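Local coordinates for protein acyl-coenzyme A oxidase acox-1.1 (Caenorhabditis elegans, PDB 5K3H) that catalyses the first, FAD-dependent desaturation step of peroxisomal beta-oxidation, turning saturated acyl-CoAs into (2E)-enoyl-CoAs and reducing O2 to hydrogen peroxide, at residues 537-551 with 564-578. Residues are numbered along the deposited sequence; the frame is centred on the assembly and turned at random.
Sequences LHTRLFIVEAFARRV and SDLLHLHVNYELLDV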
loop_
_atom_site.group_PDB
_atom_site.type_symbol
_atom_site.label_atom_id
_atom_site.label_comp_id
_atom_site.label_asym_id
_atom_site.label_seq_id
_atom_site.Cartn_x
_atom_site.Cartn_y
_atom_site.Cartn_z
ATOM N N LEU B 537 -18.454 -2.674 11.701
ATOM C CA LEU B 537 -19.738 -2.075 11.352
ATOM C C LEU B 537 -20.175 -1.076 12.417
ATOM O O LEU B 537 -20.686 0.001 12.107
ATOM C CB LEU B 537 -20.783 -3.175 11.144
ATOM C CG LEU B 537 -20.565 -4.090 9.926
ATOM C CD1 LEU B 537 -21.478 -5.283 9.985
ATOM C CD2 LEU B 537 -20.793 -3.322 8.614
ATOM N N HIS B 538 -19.956 -1.411 13.681
ATOM C CA HIS B 538 -20.301 -0.504 14.764
ATOM C C HIS B 538 -19.486 0.782 14.673
ATOM O O HIS B 538 -20.031 1.892 14.804
ATOM C CB HIS B 538 -20.073 -1.236 16.084
ATOM C CG HIS B 538 -20.171 -0.364 17.290
ATOM N ND1 HIS B 538 -21.376 -0.070 17.896
ATOM C CD2 HIS B 538 -19.208 0.235 18.035
ATOM C CE1 HIS B 538 -21.152 0.694 18.950
ATOM N NE2 HIS B 538 -19.847 0.889 19.060
ATOM N N THR B 539 -18.182 0.646 14.393
ATOM C CA THR B 539 -17.306 1.804 14.298
ATOM C C THR B 539 -17.684 2.677 13.103
ATOM O O THR B 539 -17.775 3.902 13.233
ATOM C CB THR B 539 -15.847 1.333 14.203
ATOM O OG1 THR B 539 -15.533 0.523 15.346
ATOM C CG2 THR B 539 -14.900 2.522 14.151
ATOM N N ARG B 540 -17.952 2.053 11.948
ATOM C CA ARG B 540 -18.405 2.798 10.775
ATOM C C ARG B 540 -19.751 3.477 11.029
ATOM O O ARG B 540 -19.993 4.589 10.538
ATOM C CB ARG B 540 -18.464 1.877 9.549
ATOM C CG ARG B 540 -17.080 1.343 9.166
ATOM C CD ARG B 540 -17.094 0.274 8.089
ATOM N NE ARG B 540 -17.339 0.816 6.759
ATOM C CZ ARG B 540 -17.226 0.114 5.637
ATOM N NH1 ARG B 540 -16.873 -1.155 5.680
ATOM N NH2 ARG B 540 -17.461 0.672 4.466
ATOM N N LEU B 541 -20.650 2.821 11.765
ATOM C CA LEU B 541 -21.919 3.465 12.099
ATOM C C LEU B 541 -21.700 4.743 12.908
ATOM O O LEU B 541 -22.342 5.769 12.648
ATOM C CB LEU B 541 -22.818 2.490 12.857
ATOM C CG LEU B 541 -23.948 3.110 13.685
ATOM C CD1 LEU B 541 -24.996 3.773 12.774
ATOM C CD2 LEU B 541 -24.573 2.037 14.568
ATOM N N PHE B 542 -20.793 4.698 13.896
ATOM C CA PHE B 542 -20.468 5.892 14.679
ATOM C C PHE B 542 -19.972 7.021 13.791
ATOM O O PHE B 542 -20.362 8.177 13.965
ATOM C CB PHE B 542 -19.406 5.596 15.732
ATOM C CG PHE B 542 -19.007 6.822 16.514
ATOM C CD1 PHE B 542 -19.786 7.264 17.573
ATOM C CD2 PHE B 542 -17.891 7.567 16.151
ATOM C CE1 PHE B 542 -19.433 8.392 18.282
ATOM C CE2 PHE B 542 -17.533 8.709 16.858
ATOM C CZ PHE B 542 -18.299 9.120 17.925
ATOM N N ILE B 543 -19.080 6.707 12.852
ATOM C CA ILE B 543 -18.501 7.740 11.998
ATOM C C ILE B 543 -19.586 8.436 11.176
ATOM O O ILE B 543 -19.620 9.668 11.088
ATOM C CB ILE B 543 -17.406 7.115 11.107
ATOM C CG1 ILE B 543 -16.221 6.647 11.963
ATOM C CG2 ILE B 543 -16.939 8.107 10.041
ATOM C CD1 ILE B 543 -15.309 5.653 11.279
ATOM N N VAL B 544 -20.509 7.664 10.593
ATOM C CA VAL B 544 -21.632 8.245 9.854
ATOM C C VAL B 544 -22.468 9.156 10.753
ATOM O O VAL B 544 -22.890 10.241 10.338
ATOM C CB VAL B 544 -22.502 7.139 9.228
ATOM C CG1 VAL B 544 -23.761 7.753 8.627
ATOM C CG2 VAL B 544 -21.713 6.327 8.214
ATOM N N GLU B 545 -22.780 8.704 11.974
ATOM C CA GLU B 545 -23.638 9.511 12.846
ATOM C C GLU B 545 -22.954 10.813 13.263
ATOM O O GLU B 545 -23.615 11.855 13.384
ATOM C CB GLU B 545 -24.054 8.718 14.088
ATOM C CG GLU B 545 -24.989 7.553 13.812
ATOM C CD GLU B 545 -25.670 7.023 15.068
ATOM O OE1 GLU B 545 -26.530 7.726 15.643
ATOM O OE2 GLU B 545 -25.359 5.892 15.484
ATOM N N ALA B 546 -21.638 10.778 13.523
ATOM C CA ALA B 546 -20.945 12.016 13.869
ATOM C C ALA B 546 -20.908 12.979 12.685
ATOM O O ALA B 546 -21.112 14.188 12.847
ATOM C CB ALA B 546 -19.531 11.702 14.351
ATOM N N PHE B 547 -20.718 12.451 11.477
ATOM C CA PHE B 547 -20.771 13.288 10.286
ATOM C C PHE B 547 -22.151 13.923 10.137
ATOM O O PHE B 547 -22.267 15.131 9.890
ATOM C CB PHE B 547 -20.399 12.446 9.063
ATOM C CG PHE B 547 -20.019 13.246 7.846
ATOM C CD1 PHE B 547 -20.128 14.632 7.826
ATOM C CD2 PHE B 547 -19.640 12.598 6.681
ATOM C CE1 PHE B 547 -19.799 15.357 6.685
ATOM C CE2 PHE B 547 -19.316 13.323 5.535
ATOM C CZ PHE B 547 -19.399 14.692 5.534
ATOM N N ALA B 548 -23.215 13.114 10.251
ATOM C CA ALA B 548 -24.570 13.655 10.141
ATOM C C ALA B 548 -24.857 14.672 11.242
ATOM O O ALA B 548 -25.460 15.722 10.990
ATOM C CB ALA B 548 -25.593 12.518 10.189
ATOM N N ARG B 549 -24.410 14.386 12.465
ATOM C CA ARG B 549 -24.592 15.314 13.575
ATOM C C ARG B 549 -23.984 16.670 13.255
ATOM O O ARG B 549 -24.638 17.706 13.403
ATOM C CB ARG B 549 -23.955 14.726 14.829
ATOM C CG ARG B 549 -24.802 14.678 16.077
ATOM C CD ARG B 549 -24.107 13.820 17.139
ATOM N NE ARG B 549 -24.741 12.516 17.296
ATOM C CZ ARG B 549 -24.141 11.343 17.128
ATOM N NH1 ARG B 549 -22.860 11.274 16.797
ATOM N NH2 ARG B 549 -24.836 10.226 17.306
ATOM N N ARG B 550 -22.740 16.678 12.768
ATOM C CA ARG B 550 -22.068 17.940 12.461
ATOM C C ARG B 550 -22.832 18.743 11.413
ATOM O O ARG B 550 -23.030 19.959 11.577
ATOM C CB ARG B 550 -20.636 17.682 11.981
ATOM C CG ARG B 550 -19.936 18.913 11.415
ATOM C CD ARG B 550 -19.746 19.999 12.481
ATOM N NE ARG B 550 -18.760 19.551 13.450
ATOM C CZ ARG B 550 -17.493 19.945 13.480
ATOM N NH1 ARG B 550 -17.047 20.836 12.610
ATOM N NH2 ARG B 550 -16.672 19.446 14.388
ATOM N N VAL B 551 -23.311 18.077 10.351
ATOM C CA VAL B 551 -23.997 18.800 9.282
ATOM C C VAL B 551 -25.239 19.499 9.809
ATOM O O VAL B 551 -25.522 20.643 9.439
ATOM C CB VAL B 551 -24.345 17.850 8.125
ATOM C CG1 VAL B 551 -25.248 18.558 7.150
ATOM C CG2 VAL B 551 -23.080 17.398 7.426
ATOM N N SER B 564 -23.480 18.519 3.203
ATOM C CA SER B 564 -24.603 17.615 3.037
ATOM C C SER B 564 -24.462 16.813 1.757
ATOM O O SER B 564 -24.796 15.623 1.730
ATOM C CB SER B 564 -25.906 18.408 3.051
ATOM O OG SER B 564 -27.016 17.617 2.665
ATOM N N ASP B 565 -23.978 17.446 0.681
ATOM C CA ASP B 565 -23.656 16.694 -0.529
ATOM C C ASP B 565 -22.596 15.649 -0.242
ATOM O O ASP B 565 -22.700 14.509 -0.698
ATOM C CB ASP B 565 -23.149 17.611 -1.641
ATOM C CG ASP B 565 -24.206 18.541 -2.152
ATOM O OD1 ASP B 565 -25.394 18.310 -1.845
ATOM O OD2 ASP B 565 -23.847 19.477 -2.910
ATOM N N LEU B 566 -21.539 16.041 0.481
ATOM C CA LEU B 566 -20.499 15.089 0.863
ATOM C C LEU B 566 -21.086 13.956 1.671
ATOM O O LEU B 566 -20.784 12.783 1.413
ATOM C CB LEU B 566 -19.404 15.766 1.703
ATOM C CG LEU B 566 -18.021 15.985 1.110
ATOM C CD1 LEU B 566 -16.966 16.145 2.187
ATOM C CD2 LEU B 566 -17.682 14.853 0.192
ATOM N N LEU B 567 -21.953 14.295 2.640
ATOM C CA LEU B 567 -22.533 13.285 3.524
ATOM C C LEU B 567 -23.380 12.287 2.750
ATOM O O LEU B 567 -23.322 11.077 3.016
ATOM C CB LEU B 567 -23.388 13.955 4.595
ATOM C CG LEU B 567 -24.225 12.959 5.406
ATOM C CD1 LEU B 567 -23.398 12.014 6.293
ATOM C CD2 LEU B 567 -25.249 13.721 6.203
ATOM N N HIS B 568 -24.155 12.773 1.772
ATOM C CA HIS B 568 -24.992 11.883 0.975
ATOM C C HIS B 568 -24.156 10.958 0.119
ATOM O O HIS B 568 -24.554 9.812 -0.116
ATOM C CB HIS B 568 -25.951 12.667 0.086
ATOM C CG HIS B 568 -27.221 13.043 0.765
ATOM N ND1 HIS B 568 -27.365 14.213 1.485
ATOM C CD2 HIS B 568 -28.382 12.362 0.905
ATOM C CE1 HIS B 568 -28.580 14.256 2.001
ATOM N NE2 HIS B 568 -29.214 13.142 1.669
ATOM N N LEU B 569 -23.022 11.446 -0.396
ATOM C CA LEU B 569 -22.076 10.555 -1.073
ATOM C C LEU B 569 -21.555 9.485 -0.119
ATOM O O LEU B 569 -21.533 8.288 -0.449
ATOM C CB LEU B 569 -20.907 11.363 -1.632
ATOM C CG LEU B 569 -19.789 10.589 -2.343
ATOM C CD1 LEU B 569 -20.329 9.808 -3.558
ATOM C CD2 LEU B 569 -18.676 11.526 -2.752
ATOM N N HIS B 570 -21.157 9.908 1.086
ATOM C CA HIS B 570 -20.607 8.998 2.082
ATOM C C HIS B 570 -21.580 7.868 2.403
ATOM O O HIS B 570 -21.219 6.685 2.340
ATOM C CB HIS B 570 -20.240 9.803 3.340
ATOM C CG HIS B 570 -19.504 9.023 4.393
ATOM N ND1 HIS B 570 -18.270 8.450 4.176
ATOM C CD2 HIS B 570 -19.816 8.759 5.685
ATOM C CE1 HIS B 570 -17.866 7.843 5.278
ATOM N NE2 HIS B 570 -18.784 8.021 6.210
ATOM N N VAL B 571 -22.818 8.202 2.775
ATOM C CA VAL B 571 -23.714 7.137 3.224
ATOM C C VAL B 571 -24.041 6.177 2.080
ATOM O O VAL B 571 -24.150 4.966 2.296
ATOM C CB VAL B 571 -24.986 7.724 3.872
ATOM C CG1 VAL B 571 -24.642 8.471 5.151
ATOM C CG2 VAL B 571 -25.719 8.654 2.890
ATOM N N ASN B 572 -24.117 6.668 0.838
ATOM C CA ASN B 572 -24.377 5.754 -0.278
ATOM C C ASN B 572 -23.163 4.901 -0.629
ATOM O O ASN B 572 -23.307 3.710 -0.931
ATOM C CB ASN B 572 -24.859 6.521 -1.505
ATOM C CG ASN B 572 -26.304 6.910 -1.390
ATOM O OD1 ASN B 572 -27.189 6.053 -1.494
ATOM N ND2 ASN B 572 -26.570 8.208 -1.215
ATOM N N TYR B 573 -21.962 5.494 -0.630
ATOM C CA TYR B 573 -20.758 4.709 -0.884
ATOM C C TYR B 573 -20.540 3.666 0.206
ATOM O O TYR B 573 -20.267 2.493 -0.079
ATOM C CB TYR B 573 -19.556 5.632 -0.973
ATOM C CG TYR B 573 -18.291 4.925 -1.359
ATOM C CD1 TYR B 573 -17.974 4.725 -2.701
ATOM C CD2 TYR B 573 -17.425 4.430 -0.399
ATOM C CE1 TYR B 573 -16.815 4.080 -3.073
ATOM C CE2 TYR B 573 -16.263 3.781 -0.770
ATOM C CZ TYR B 573 -15.969 3.618 -2.107
ATOM O OH TYR B 573 -14.821 2.978 -2.488
ATOM N N GLU B 574 -20.636 4.083 1.472
ATOM C CA GLU B 574 -20.410 3.156 2.570
ATOM C C GLU B 574 -21.487 2.080 2.612
ATOM O O GLU B 574 -21.198 0.922 2.928
ATOM C CB GLU B 574 -20.341 3.924 3.890
ATOM C CG GLU B 574 -19.214 4.967 3.959
ATOM C CD GLU B 574 -17.816 4.352 3.828
ATOM O OE1 GLU B 574 -17.586 3.272 4.430
ATOM O OE2 GLU B 574 -16.938 4.946 3.137
ATOM N N LEU B 575 -22.739 2.430 2.300
ATOM C CA LEU B 575 -23.788 1.408 2.290
ATOM C C LEU B 575 -23.587 0.408 1.157
ATOM O O LEU B 575 -23.742 -0.803 1.361
ATOM C CB LEU B 575 -25.177 2.043 2.204
ATOM C CG LEU B 575 -26.383 1.075 2.192
ATOM C CD1 LEU B 575 -26.378 0.082 3.394
ATOM C CD2 LEU B 575 -27.717 1.867 2.103
ATOM N N LEU B 576 -23.244 0.878 -0.045
ATOM C CA LEU B 576 -22.933 -0.061 -1.118
ATOM C C LEU B 576 -21.776 -0.963 -0.725
ATOM O O LEU B 576 -21.763 -2.147 -1.080
ATOM C CB LEU B 576 -22.627 0.693 -2.412
ATOM C CG LEU B 576 -22.837 -0.002 -3.772
ATOM C CD1 LEU B 576 -24.262 -0.508 -3.988
ATOM C CD2 LEU B 576 -22.459 0.957 -4.886
ATOM N N ASP B 577 -20.826 -0.431 0.055
ATOM C CA ASP B 577 -19.655 -1.195 0.468
ATOM C C ASP B 577 -20.005 -2.375 1.355
ATOM O O ASP B 577 -19.321 -3.402 1.295
ATOM C CB ASP B 577 -18.682 -0.291 1.215
ATOM C CG ASP B 577 -17.319 -0.931 1.405
ATOM O OD1 ASP B 577 -16.899 -1.660 0.485
ATOM O OD2 ASP B 577 -16.678 -0.723 2.470
ATOM N N VAL B 578 -21.036 -2.250 2.194
ATOM C CA VAL B 578 -21.414 -3.305 3.138
ATOM C C VAL B 578 -22.777 -3.897 2.759
ATOM O O VAL B 578 -23.569 -4.291 3.630
ATOM C CB VAL B 578 -21.405 -2.761 4.578
ATOM C CG1 VAL B 578 -20.024 -2.231 4.917
ATOM C CG2 VAL B 578 -22.464 -1.674 4.774
HETATM O O HOH W 1 -18.471 5.839 8.188
HETATM O O HOH W 2 -17.775 3.637 6.843
#
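F547 reaches from helix 520-553 onto L567 of helix 557-577. Its CG stands anti to the backbone N (chi1 -163°), which carries the ring over to the second helix. F547 CB meets L567 CD1 at 4.1 Å. L567 CD1 then lies over one ring face, a CH-pi contact, and comes within 3.8 Å of F547 CD2. H570 CD2 comes up to the F547 ring edge, beside F547 CD2. F547 CE2 touches the backbone at L567 CA, 3.8 Å away. F547 CZ, the tip, ends 4.0 Å from L566 CB, again at the edge. Nearly a turn back toward the N-terminus, V544 CG1 meets V571 CG1 at 3.7 Å. L567 CD2 packs on A548.

The two helices form an antiparallel hairpin (161°) within the C-terminal acyl-CoA oxidase region. The other end carries a salt-bridge network, with L537 packed on V578 beside it. R540 bends at chi3 (75°), and its NH2 grips E574 OE1 and D577 OD2, each at 2.6 Å. Both acceptors lie near the guanidinium plane, while V578 CG1 covers one face. E574 has a second cation: its OE2 pairs with R350. A methionine in place of R540 would probably leave D577 OD2 without this cation and E574 with one fewer.

R536 lies near R540 and Y581 near V578; both bind ATP shared across the dimer. Apolar packing thus holds one end, while R540 NH2 ties two carboxylates at the other, near these ATP-binding residues.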